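Local structure of beta-lactamase Rm3 (Uncultured bacterium, 5IQK) at residues 16-19 / 23-26; 163-168 / 172-177; 217-222 / 247-252; 231-236 / 242-247. The protein hydrolyses beta-lactam antibiotics as a zinc-dependent subclass B3 metallo-beta-lactamase, a source of antibiotic resistance. All blocks are in the same frame, centred on the assembly; numbering follows the deposited sequence.

Along the chain, contact 1 and contact 2 each close as local hairpins before the others open, while contact 4 is nested inside the loop that contact 3 closes; those two share Pro247. Contact 1 lies at one edge of the seven-stranded sheet and contact 2 in the five-stranded sheet, centres about 13 Å apart; hydrogen bonds of Thr23 to Ser166 and Trp164 tie one sheet to the other. Contacts 2 and 3, centres about 11 Å apart, meet where strand 171-178 runs beside strand 218-221. Contact 4 joins contact 3 through Arg232 on Leu219 O and contact 1 through Phe244 on Phe17. They stitch the two sheets of the alphabeta/betaalpha sandwich to its C-terminal helices.

Contact 1. Residues 16-19 / 23-26; sequences PFRL and TYYV
Strands 17-19 and 23-25 run antiparallel with a marked twist, their short axes 4.4 Å apart at closest approach and 135° between directions. Phe17 and Tyr25 form a hydrogen-bonded pair: Phe17 N donates to Tyr25 O at 3.2 Å, and Tyr25 N returns a shorter bond to Phe17 O. Arg18 and Tyr24 make the neighbouring non-hydrogen-bonded pair, and Leu19 N reaches Thr23 O (2.8 Å) to continue the pairing toward the turn.

Phe17 carries its ring between its own backbone N and carbonyl carbon (chi1 55°), which brings the ring over toward Tyr25. There the CB of Tyr25 sits over one ring face, 3.7 Å from the centroid of the Phe17 ring, a CH-pi contact. Tyr25 has CG opposite its backbone N (chi1 -170°), which leads its ring away from strand 17-19; the two rings are nearly parallel but slid apart with little overlap, and Phe17 CE2 meets Tyr25 CD2 at 3.5 Å. Flat aromatics suit this face because helix 229-239 closes over it, Trp230 meeting the Tyr25 ring edge-to-face. The Tyr25 hydroxyl is bonded to Met28 O. On the face of Arg18 and Tyr24, the aliphatic CB of Arg18 lies 3.7 Å from Tyr24 CE1, leaving the charged end to reach Gly21 O through NE. Beta-branched Thr23 favours the extended backbone, and its CG2 packs against Leu19 CD1 at 3.8 Å.

This is a tight beta hairpin at the edge of the seven-stranded sheet, one of the two sheets in the sandwich fold of the metallo-beta-lactamases.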
loop_
_atom_site.group_PDB
_atom_site.type_symbol
_atom_site.label_atom_id
_atom_site.label_comp_id
_atom_site.label_asym_id
_atom_site.label_seq_id
_atom_site.Cartn_x
_atom_site.Cartn_y
_atom_site.Cartn_z
ATOM N N PRO A 16 0.839 -16.612 -4.005
ATOM C CA PRO A 16 -0.172 -15.980 -3.144
ATOM C C PRO A 16 -0.574 -16.860 -1.959
ATOM O O PRO A 16 -0.425 -18.074 -2.030
ATOM C CB PRO A 16 -1.350 -15.772 -4.092
ATOM C CG PRO A 16 -1.229 -16.902 -5.067
ATOM C CD PRO A 16 0.253 -17.105 -5.266
ATOM N N PHE A 17 -1.072 -16.250 -0.886
ATOM C CA PHE A 17 -1.435 -16.989 0.324
ATOM C C PHE A 17 -2.475 -16.252 1.168
ATOM O O PHE A 17 -2.610 -15.026 1.108
ATOM C CB PHE A 17 -0.194 -17.268 1.187
ATOM C CG PHE A 17 0.595 -16.033 1.550
ATOM C CD1 PHE A 17 0.417 -15.412 2.780
ATOM C CD2 PHE A 17 1.522 -15.508 0.669
ATOM C CE1 PHE A 17 1.140 -14.274 3.115
ATOM C CE2 PHE A 17 2.242 -14.379 0.996
ATOM C CZ PHE A 17 2.049 -13.764 2.220
ATOM N N ARG A 18 -3.139 -16.975 2.030
ATOM C CA ARG A 18 -4.076 -16.381 2.915
ATOM C C ARG A 18 -3.402 -15.802 4.118
ATOM O O ARG A 18 -2.523 -16.379 4.685
ATOM C CB ARG A 18 -5.097 -17.422 3.379
ATOM C CG ARG A 18 -5.988 -16.948 4.492
ATOM C CD ARG A 18 -6.798 -18.103 5.060
ATOM N NE ARG A 18 -8.232 -17.907 5.010
ATOM C CZ ARG A 18 -9.089 -18.860 5.256
ATOM N NH1 ARG A 18 -8.639 -20.050 5.577
ATOM N NH2 ARG A 18 -10.381 -18.636 5.218
ATOM N N LEU A 19 -3.833 -14.628 4.513
ATOM C CA LEU A 19 -3.286 -13.979 5.697
ATOM C C LEU A 19 -4.120 -14.307 6.916
ATOM O O LEU A 19 -3.638 -14.922 7.870
ATOM C CB LEU A 19 -3.222 -12.471 5.495
ATOM C CG LEU A 19 -2.106 -12.035 4.566
ATOM C CD1 LEU A 19 -2.427 -10.647 4.022
ATOM C CD2 LEU A 19 -0.796 -12.036 5.337
ATOM N N THR A 23 -8.855 -12.266 3.978
ATOM C CA THR A 23 -7.763 -11.394 3.513
ATOM C C THR A 23 -6.599 -12.213 2.949
ATOM O O THR A 23 -6.043 -13.056 3.651
ATOM C CB THR A 23 -7.240 -10.495 4.651
ATOM O OG1 THR A 23 -8.300 -9.664 5.153
ATOM C CG2 THR A 23 -6.078 -9.599 4.151
ATOM N N TYR A 24 -6.227 -11.953 1.696
ATOM C CA TYR A 24 -5.167 -12.725 1.034
ATOM C C TYR A 24 -4.070 -11.819 0.493
ATOM O O TYR A 24 -4.356 -10.694 0.084
ATOM C CB TYR A 24 -5.712 -13.522 -0.134
ATOM C CG TYR A 24 -6.804 -14.495 0.239
ATOM C CD1 TYR A 24 -6.526 -15.840 0.381
ATOM C CD2 TYR A 24 -8.107 -14.061 0.452
ATOM C CE1 TYR A 24 -7.523 -16.746 0.720
ATOM C CE2 TYR A 24 -9.103 -14.960 0.788
ATOM C CZ TYR A 24 -8.798 -16.298 0.924
ATOM O OH TYR A 24 -9.785 -17.197 1.263
ATOM N N TYR A 25 -2.845 -12.335 0.428
ATOM C CA TYR A 25 -1.737 -11.646 -0.255
ATOM C C TYR A 25 -1.636 -12.086 -1.722
ATOM O O TYR A 25 -1.563 -13.282 -2.006
ATOM C CB TYR A 25 -0.419 -11.924 0.456
ATOM C CG TYR A 25 0.735 -11.061 -0.042
ATOM C CD1 TYR A 25 0.918 -9.776 0.444
ATOM C CD2 TYR A 25 1.615 -11.535 -1.001
ATOM C CE1 TYR A 25 1.973 -8.976 -0.002
ATOM C CE2 TYR A 25 2.694 -10.738 -1.457
ATOM C CZ TYR A 25 2.846 -9.469 -0.954
ATOM O OH TYR A 25 3.882 -8.681 -1.398
ATOM N N VAL A 26 -1.642 -11.129 -2.650
ATOM C CA VAL A 26 -1.568 -11.455 -4.077
ATOM C C VAL A 26 -0.491 -10.636 -4.795
ATOM O O VAL A 26 -0.496 -10.532 -6.028
ATOM C CB VAL A 26 -2.927 -11.234 -4.784
ATOM C CG1 VAL A 26 -3.950 -12.244 -4.292
ATOM C CG2 VAL A 26 -3.427 -9.824 -4.557
#

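Contact 2. Residues 163-168 / 172-177; sequences TWQSCD and CLNMVY
Strands 163-168 and 172-177 pair antiparallel, their axes 4.6 Å apart at closest approach, with Trp164-Met175 and Ser166-Leu173 as hydrogen-bonded pairs and Cys167-Cys172 a non-hydrogen-bonded pair. Trp164 and Met175 fill the buried face. With chi1 at 66°, the indole folds over the neighbouring strand, and Met175 CB rests above its face, 3.6 Å from the centroid of the five-membered ring of Trp164. The flexible thioether bends at chi2 and chi3, giving a long, oblique Met-aromatic contact, Met175 SD lying 5.5 Å from that Trp164 centroid. Tyr177 CB meets the indole edge, 3.8 Å from Trp164 CZ3. The buried indole NE1 and Ser166 OG both bond to Thr23 OG1.

On the more exposed face, Gln165 and Asn174 lie side by side, their amide planes 51° apart; Gln165 NE2 makes a weak bond to Asn174 OD1 at 3.1 Å. Beyond them Cys167 SG and Cys172 SG are joined at 2.0 Å, with a torsion of 86° about the S-S bond, close to the relaxed value. The chemistry implies a hairpin end fastened covalently, probably with little strain, while apolar contact, with indole N-H and serine hydroxyl tied to Thr23, secures the inner face.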
loop_
_atom_site.group_PDB
_atom_site.type_symbol
_atom_site.label_atom_id
_atom_site.label_comp_id
_atom_site.label_asym_id
_atom_site.label_seq_id
_atom_site.Cartn_x
_atom_site.Cartn_y
_atom_site.Cartn_z
ATOM N N THR A 163 -7.766 0.343 6.864
ATOM C CA THR A 163 -8.083 -0.637 7.895
ATOM C C THR A 163 -9.421 -1.298 7.632
ATOM O O THR A 163 -10.328 -0.709 7.044
ATOM C CB THR A 163 -8.143 -0.025 9.303
ATOM O OG1 THR A 163 -9.149 1.002 9.334
ATOM C CG2 THR A 163 -6.793 0.541 9.716
ATOM N N TRP A 164 -9.533 -2.531 8.098
ATOM C CA TRP A 164 -10.764 -3.292 8.016
ATOM C C TRP A 164 -10.665 -4.449 8.990
ATOM O O TRP A 164 -9.603 -4.689 9.562
ATOM C CB TRP A 164 -10.997 -3.793 6.587
ATOM C CG TRP A 164 -9.981 -4.799 6.116
ATOM C CD1 TRP A 164 -10.133 -6.153 6.062
ATOM C CD2 TRP A 164 -8.652 -4.529 5.644
ATOM N NE1 TRP A 164 -8.997 -6.745 5.576
ATOM C CE2 TRP A 164 -8.068 -5.770 5.312
ATOM C CE3 TRP A 164 -7.906 -3.363 5.464
ATOM C CZ2 TRP A 164 -6.780 -5.879 4.819
ATOM C CZ3 TRP A 164 -6.615 -3.469 4.971
ATOM C CH2 TRP A 164 -6.065 -4.712 4.654
ATOM N N GLN A 165 -11.756 -5.192 9.154
ATOM C CA GLN A 165 -11.733 -6.392 9.984
ATOM C C GLN A 165 -11.914 -7.636 9.132
ATOM O O GLN A 165 -12.641 -7.619 8.146
ATOM C CB GLN A 165 -12.835 -6.356 11.056
ATOM C CG GLN A 165 -12.805 -5.150 11.959
ATOM C CD GLN A 165 -13.561 -5.376 13.254
ATOM O OE1 GLN A 165 -14.440 -6.242 13.339
ATOM N NE2 GLN A 165 -13.217 -4.602 14.277
ATOM N N SER A 166 -11.232 -8.706 9.521
ATOM C CA SER A 166 -11.414 -10.006 8.895
ATOM C C SER A 166 -11.668 -11.016 9.995
ATOM O O SER A 166 -11.047 -10.949 11.055
ATOM C CB SER A 166 -10.199 -10.412 8.061
ATOM O OG SER A 166 -10.231 -9.778 6.797
ATOM N N CYS A 167 -12.593 -11.934 9.737
ATOM C CA CYS A 167 -13.013 -12.925 10.724
ATOM C C CYS A 167 -12.778 -14.346 10.240
ATOM O O CYS A 167 -12.917 -14.629 9.053
ATOM C CB CYS A 167 -14.489 -12.731 11.074
ATOM S SG CYS A 167 -14.906 -11.096 11.758
ATOM N N ASP A 168 -12.449 -15.220 11.165
ATOM C CA ASP A 168 -12.298 -16.644 10.867
ATOM C C ASP A 168 -13.294 -17.300 11.799
ATOM O O ASP A 168 -12.950 -18.014 12.698
ATOM C CB ASP A 168 -10.895 -17.179 11.067
ATOM C CG ASP A 168 -10.364 -17.948 9.813
ATOM O OD1 ASP A 168 -11.016 -18.945 9.410
ATOM O OD2 ASP A 168 -9.309 -17.538 9.235
ATOM N N CYS A 172 -12.617 -12.058 15.270
ATOM C CA CYS A 172 -12.301 -10.975 14.350
ATOM C C CYS A 172 -10.945 -10.361 14.651
ATOM O O CYS A 172 -10.577 -10.201 15.812
ATOM C CB CYS A 172 -13.383 -9.896 14.393
ATOM S SG CYS A 172 -14.987 -10.468 13.695
ATOM N N LEU A 173 -10.199 -10.019 13.612
ATOM C CA LEU A 173 -8.946 -9.321 13.830
ATOM C C LEU A 173 -8.947 -8.005 13.071
ATOM O O LEU A 173 -9.618 -7.873 12.046
ATOM C CB LEU A 173 -7.762 -10.184 13.401
ATOM C CG LEU A 173 -7.502 -11.418 14.262
ATOM C CD1 LEU A 173 -6.272 -12.144 13.763
ATOM C CD2 LEU A 173 -7.356 -11.031 15.724
ATOM N N ASN A 174 -8.209 -7.030 13.594
ATOM C CA ASN A 174 -8.040 -5.750 12.921
ATOM C C ASN A 174 -6.897 -5.805 11.915
ATOM O O ASN A 174 -5.752 -6.077 12.278
ATOM C CB ASN A 174 -7.807 -4.631 13.940
ATOM C CG ASN A 174 -8.955 -4.494 14.914
ATOM O OD1 ASN A 174 -10.110 -4.423 14.506
ATOM N ND2 ASN A 174 -8.646 -4.477 16.207
ATOM N N MET A 175 -7.227 -5.559 10.652
ATOM C CA MET A 175 -6.254 -5.611 9.573
ATOM C C MET A 175 -5.814 -4.206 9.225
ATOM O O MET A 175 -6.605 -3.263 9.253
ATOM C CB MET A 175 -6.833 -6.285 8.336
ATOM C CG MET A 175 -7.690 -7.506 8.642
ATOM S SD MET A 175 -6.783 -8.850 9.431
ATOM C CE MET A 175 -5.885 -9.492 8.019
ATOM N N VAL A 176 -4.539 -4.070 8.899
ATOM C CA VAL A 176 -3.985 -2.776 8.538
ATOM C C VAL A 176 -3.122 -2.930 7.300
ATOM O O VAL A 176 -2.224 -3.771 7.272
ATOM C CB VAL A 176 -3.138 -2.173 9.684
ATOM C CG1 VAL A 176 -2.520 -0.833 9.235
ATOM C CG2 VAL A 176 -3.991 -1.966 10.947
ATOM N N TYR A 177 -3.397 -2.117 6.279
ATOM C CA TYR A 177 -2.507 -1.969 5.142
ATOM C C TYR A 177 -1.856 -0.607 5.303
ATOM O O TYR A 177 -2.523 0.410 5.124
ATOM C CB TYR A 177 -3.264 -2.064 3.809
ATOM C CG TYR A 177 -2.368 -2.128 2.583
ATOM C CD1 TYR A 177 -2.033 -3.349 2.008
ATOM C CD2 TYR A 177 -1.843 -0.971 2.008
ATOM C CE1 TYR A 177 -1.219 -3.421 0.891
ATOM C CE2 TYR A 177 -1.013 -1.032 0.893
ATOM C CZ TYR A 177 -0.713 -2.258 0.339
ATOM O OH TYR A 177 0.097 -2.323 -0.768
#

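Contact 3. Residues 217-222 / 247-252; sequences DVLISA and PQACRA
The start of the C-terminal helix 249-269 leans against edge strand 218-221 of the five-stranded sheet, a strand-helix contact carried mainly by Leu219. Its CB points toward the helix and meets Ala249 CB at 3.8 Å. With CG swung opposite the backbone N (chi1 173°), the two methyls of Leu219 divide their work: CD2 lies 3.7 Å from Ala249 O and also close to Ala249 CB, while CD1 approaches Cys250 SG at 4.1 Å. Alanine suits the first helical turn here, since its lone methyl lets the helix come near the strand, and the branched leucine spreads over both helical residues. No hydrogen bond crosses between the segments, so the contact between them is one of apolar fit.

Cys250 holds its sulfur beside its backbone N (chi1 -64°) and is bonded through it to Cys216, two residues before strand 218-221. The disulfide thus fastens the helix start to the approach to the strand, next to the place where Leu219 packs. At the other end of the contact Pro247 CG lies 4.4 Å from Asp217 OD1, a loose touch, while Asp217 OD2 accepts a hydrogen bond from the backbone N of Asn174 on the adjacent strand.

A helix whose first turn packs against an edge strand fits the layering of helices on sheets in the alphabeta/betaalpha sandwich of metallo-beta-lactamases, here with a disulfide as its covalent clasp.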
loop_
_atom_site.group_PDB
_atom_site.type_symbol
_atom_site.label_atom_id
_atom_site.label_comp_id
_atom_site.label_asym_id
_atom_site.label_seq_id
_atom_site.Cartn_x
_atom_site.Cartn_y
_atom_site.Cartn_z
ATOM N N ASP A 217 -3.958 -5.790 14.508
ATOM C CA ASP A 217 -3.646 -7.210 14.692
ATOM C C ASP A 217 -2.803 -7.813 13.568
ATOM O O ASP A 217 -1.857 -8.557 13.833
ATOM C CB ASP A 217 -4.931 -8.019 14.851
ATOM C CG ASP A 217 -5.677 -7.662 16.107
ATOM O OD1 ASP A 217 -5.014 -7.530 17.159
ATOM O OD2 ASP A 217 -6.916 -7.504 16.041
ATOM N N VAL A 218 -3.177 -7.545 12.319
ATOM C CA VAL A 218 -2.397 -8.017 11.179
ATOM C C VAL A 218 -1.978 -6.864 10.264
ATOM O O VAL A 218 -2.813 -6.182 9.654
ATOM C CB VAL A 218 -3.160 -9.079 10.342
ATOM C CG1 VAL A 218 -2.301 -9.539 9.163
ATOM C CG2 VAL A 218 -3.568 -10.278 11.208
ATOM N N LEU A 219 -0.671 -6.668 10.168
ATOM C CA LEU A 219 -0.105 -5.599 9.357
ATOM C C LEU A 219 0.453 -6.106 8.033
ATOM O O LEU A 219 1.220 -7.069 7.991
ATOM C CB LEU A 219 0.995 -4.873 10.137
ATOM C CG LEU A 219 1.806 -3.827 9.361
ATOM C CD1 LEU A 219 0.878 -2.681 8.949
ATOM C CD2 LEU A 219 2.990 -3.304 10.174
ATOM N N ILE A 220 0.060 -5.434 6.952
ATOM C CA ILE A 220 0.744 -5.556 5.674
ATOM C C ILE A 220 1.243 -4.165 5.259
ATOM O O ILE A 220 0.450 -3.227 5.129
ATOM C CB ILE A 220 -0.157 -6.124 4.567
ATOM C CG1 ILE A 220 -0.786 -7.458 4.992
ATOM C CG2 ILE A 220 0.644 -6.296 3.280
ATOM C CD1 ILE A 220 -2.175 -7.303 5.591
ATOM N N SER A 221 2.547 -4.019 5.074
ATOM C CA SER A 221 3.099 -2.740 4.601
ATOM C C SER A 221 3.212 -2.725 3.076
ATOM O O SER A 221 3.453 -3.762 2.457
ATOM C CB SER A 221 4.473 -2.475 5.230
ATOM O OG SER A 221 5.294 -3.621 5.092
ATOM N N ALA A 222 3.064 -1.541 2.485
ATOM C CA ALA A 222 3.081 -1.376 1.032
ATOM C C ALA A 222 4.324 -2.021 0.416
ATOM O O ALA A 222 4.244 -2.651 -0.641
ATOM C CB ALA A 222 3.002 0.111 0.670
ATOM N N PRO A 247 0.075 -7.622 17.608
ATOM C CA PRO A 247 -0.620 -6.380 17.967
ATOM C C PRO A 247 0.321 -5.190 18.102
ATOM O O PRO A 247 -0.141 -4.052 18.158
ATOM C CB PRO A 247 -1.258 -6.712 19.317
ATOM C CG PRO A 247 -1.291 -8.208 19.371
ATOM C CD PRO A 247 -0.055 -8.640 18.662
ATOM N N GLN A 248 1.622 -5.457 18.124
ATOM C CA GLN A 248 2.621 -4.402 18.271
ATOM C C GLN A 248 3.204 -3.945 16.933
ATOM O O GLN A 248 4.065 -3.055 16.898
ATOM C CB GLN A 248 3.748 -4.886 19.192
ATOM C CG GLN A 248 3.417 -4.874 20.685
ATOM C CD GLN A 248 3.197 -3.469 21.227
ATOM O OE1 GLN A 248 3.997 -2.563 20.978
ATOM N NE2 GLN A 248 2.115 -3.284 21.976
ATOM N N ALA A 249 2.742 -4.549 15.840
ATOM C CA ALA A 249 3.361 -4.344 14.525
ATOM C C ALA A 249 3.333 -2.896 14.025
ATOM O O ALA A 249 4.342 -2.402 13.544
ATOM C CB ALA A 249 2.711 -5.253 13.493
ATOM N N CYS A 250 2.188 -2.223 14.110
ATOM C CA CYS A 250 2.135 -0.827 13.657
ATOM C C CYS A 250 3.033 0.077 14.499
ATOM O O CYS A 250 3.650 0.988 13.965
ATOM C CB CYS A 250 0.705 -0.293 13.664
ATOM S SG CYS A 250 -0.375 -1.149 12.516
ATOM N N ARG A 251 3.103 -0.167 15.807
ATOM C CA ARG A 251 4.005 0.613 16.662
ATOM C C ARG A 251 5.469 0.422 16.279
ATOM O O ARG A 251 6.248 1.378 16.288
ATOM C CB ARG A 251 3.829 0.252 18.140
ATOM C CG ARG A 251 2.504 0.638 18.759
ATOM C CD ARG A 251 2.586 0.468 20.277
ATOM N NE ARG A 251 3.390 1.526 20.887
ATOM C CZ ARG A 251 4.086 1.389 22.015
ATOM N NH1 ARG A 251 4.076 0.236 22.672
ATOM N NH2 ARG A 251 4.798 2.408 22.484
ATOM N N ALA A 252 5.844 -0.807 15.943
ATOM C CA ALA A 252 7.219 -1.091 15.547
ATOM C C ALA A 252 7.529 -0.490 14.180
ATOM O O ALA A 252 8.639 -0.038 13.928
ATOM C CB ALA A 252 7.468 -2.590 15.535
#

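Contact 4. Residues 231-236 / 242-247; sequences QRLEAS and DAFVDP
Arg232 on helix 229-239 grips the backbone of the 3-10 turn that ends at Phe244: its NH2 donates to Phe244 O at 2.9 Å, nearly straight (159°), on a lone pair of the carbonyl and close to the guanidinium plane. A water links the same side chain to the turn, accepting weakly from Arg232 NE and donating to Ala243 O at 3.0 Å. The arginine chain bends at chi3 (68°), bringing the flat group alongside the turn with its edge to both carbonyls. A long, many-pronged donor suits a place where backbone oxygens gather.

The small Ala243 lets the turn come close to the helix; its CB lies 3.5 Å from Arg232 O and 3.8 Å from Ala235 CB. Phe244 pushes its ring along the helix surface, CE1 reaching 3.7 Å from Leu233 N and CE2 3.6 Å from Ser236 CB, while Leu233 CD1 sits at the ring edge in plane, 3.9 Å from Phe244 CZ. Ser236 OG donates to Leu233 O within the helix, and both CB and OG of Ser236 lie against the Phe244 ring.

Further out, Arg232 NH1 bonds to Leu219 O and Ser227 O, fixing the guanidinium between strand 218-221 and the loop that follows it. Phe17 packs on both Leu233 and Phe244, and Leu19 on Phe244. Asp246 bonds through OD2 to Gln248 N, capping the turn that leads into helix 249-269. The whole is a helix-to-helix connection folded back on its first helix, with an arginine holding the carbonyl of Phe244 directly and that of Ala243 through a water.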
loop_
_atom_site.group_PDB
_atom_site.type_symbol
_atom_site.label_atom_id
_atom_site.label_comp_id
_atom_site.label_asym_id
_atom_site.label_seq_id
_atom_site.Cartn_x
_atom_site.Cartn_y
_atom_site.Cartn_z
ATOM N N GLN A 231 9.555 -13.249 6.763
ATOM C CA GLN A 231 9.849 -13.989 7.992
ATOM C C GLN A 231 8.555 -14.596 8.548
ATOM O O GLN A 231 8.510 -15.770 8.949
ATOM C CB GLN A 231 10.492 -13.107 9.058
ATOM C CG GLN A 231 11.899 -12.606 8.710
ATOM C CD GLN A 231 11.881 -11.272 7.988
ATOM O OE1 GLN A 231 10.953 -10.964 7.236
ATOM N NE2 GLN A 231 12.909 -10.466 8.219
ATOM N N ARG A 232 7.517 -13.771 8.585
ATOM C CA ARG A 232 6.194 -14.174 9.076
ATOM C C ARG A 232 5.618 -15.324 8.250
ATOM O O ARG A 232 5.103 -16.304 8.808
ATOM C CB ARG A 232 5.263 -12.951 9.044
ATOM C CG ARG A 232 5.607 -11.952 10.143
ATOM C CD ARG A 232 5.031 -10.556 9.904
ATOM N NE ARG A 232 3.582 -10.449 9.980
ATOM C CZ ARG A 232 2.886 -9.522 9.330
ATOM N NH1 ARG A 232 3.508 -8.646 8.545
ATOM N NH2 ARG A 232 1.579 -9.474 9.457
ATOM N N LEU A 233 5.716 -15.212 6.924
ATOM C CA LEU A 233 5.271 -16.279 6.022
ATOM C C LEU A 233 6.012 -17.582 6.274
ATOM O O LEU A 233 5.391 -18.642 6.339
ATOM C CB LEU A 233 5.432 -15.878 4.553
ATOM C CG LEU A 233 5.033 -16.951 3.528
ATOM C CD1 LEU A 233 3.536 -17.286 3.656
ATOM C CD2 LEU A 233 5.339 -16.499 2.115
ATOM N N GLU A 234 7.334 -17.515 6.414
ATOM C CA GLU A 234 8.115 -18.718 6.712
ATOM C C GLU A 234 7.645 -19.338 8.027
ATOM O O GLU A 234 7.537 -20.559 8.154
ATOM C CB GLU A 234 9.618 -18.398 6.782
ATOM C CG GLU A 234 10.476 -19.604 7.159
ATOM C CD GLU A 234 11.963 -19.319 7.091
ATOM O OE1 GLU A 234 12.363 -18.370 6.380
ATOM O OE2 GLU A 234 12.736 -20.051 7.747
ATOM N N ALA A 235 7.351 -18.491 9.005
ATOM C CA ALA A 235 6.886 -18.972 10.299
ATOM C C ALA A 235 5.523 -19.657 10.161
ATOM O O ALA A 235 5.206 -20.587 10.898
ATOM C CB ALA A 235 6.810 -17.830 11.291
ATOM N N SER A 236 4.726 -19.202 9.200
ATOM C CA SER A 236 3.354 -19.694 9.071
ATOM C C SER A 236 3.276 -21.132 8.550
ATOM O O SER A 236 2.260 -21.799 8.741
ATOM C CB SER A 236 2.543 -18.777 8.155
ATOM O OG SER A 236 2.852 -19.002 6.788
ATOM N N ASP A 242 -1.359 -17.539 13.205
ATOM C CA ASP A 242 -0.773 -16.871 14.368
ATOM C C ASP A 242 0.504 -16.144 13.980
ATOM O O ASP A 242 0.850 -15.106 14.547
ATOM C CB ASP A 242 -0.451 -17.861 15.485
ATOM C CG ASP A 242 -1.626 -18.120 16.411
ATOM O OD1 ASP A 242 -2.645 -17.404 16.319
ATOM O OD2 ASP A 242 -1.508 -19.035 17.254
ATOM N N ALA A 243 1.211 -16.713 13.012
ATOM C CA ALA A 243 2.474 -16.154 12.570
ATOM C C ALA A 243 2.332 -14.744 11.999
ATOM O O ALA A 243 3.296 -13.980 12.015
ATOM C CB ALA A 243 3.109 -17.063 11.540
ATOM N N PHE A 244 1.147 -14.405 11.485
ATOM C CA PHE A 244 0.927 -13.082 10.896
ATOM C C PHE A 244 0.364 -12.084 11.900
ATOM O O PHE A 244 0.280 -10.891 11.614
ATOM C CB PHE A 244 -0.014 -13.180 9.697
ATOM C CG PHE A 244 0.533 -13.988 8.569
ATOM C CD1 PHE A 244 1.627 -13.544 7.848
ATOM C CD2 PHE A 244 -0.047 -15.202 8.221
ATOM C CE1 PHE A 244 2.141 -14.291 6.809
ATOM C CE2 PHE A 244 0.472 -15.961 7.181
ATOM C CZ PHE A 244 1.579 -15.492 6.474
ATOM N N VAL A 245 -0.031 -12.586 13.067
ATOM C CA VAL A 245 -0.674 -11.770 14.093
ATOM C C VAL A 245 0.324 -11.213 15.102
ATOM O O VAL A 245 1.064 -11.961 15.737
ATOM C CB VAL A 245 -1.763 -12.589 14.826
ATOM C CG1 VAL A 245 -2.413 -11.774 15.932
ATOM C CG2 VAL A 245 -2.788 -13.048 13.826
ATOM N N ASP A 246 0.336 -9.888 15.233
ATOM C CA ASP A 246 1.241 -9.185 16.134
ATOM C C ASP A 246 0.667 -7.795 16.419
ATOM O O ASP A 246 0.752 -6.893 15.582
ATOM C CB ASP A 246 2.647 -9.088 15.522
ATOM C CG ASP A 246 3.657 -8.415 16.444
ATOM O OD1 ASP A 246 4.829 -8.291 16.032
ATOM O OD2 ASP A 246 3.290 -7.996 17.563
ATOM N N PRO A 247 0.075 -7.622 17.608
ATOM C CA PRO A 247 -0.620 -6.380 17.967
ATOM C C PRO A 247 0.321 -5.190 18.102
ATOM O O PRO A 247 -0.141 -4.052 18.158
ATOM C CB PRO A 247 -1.258 -6.712 19.317
ATOM C CG PRO A 247 -1.291 -8.208 19.371
ATOM C CD PRO A 247 -0.055 -8.640 18.662
HETATM O O HOH W 1 3.195 -11.061 12.835
#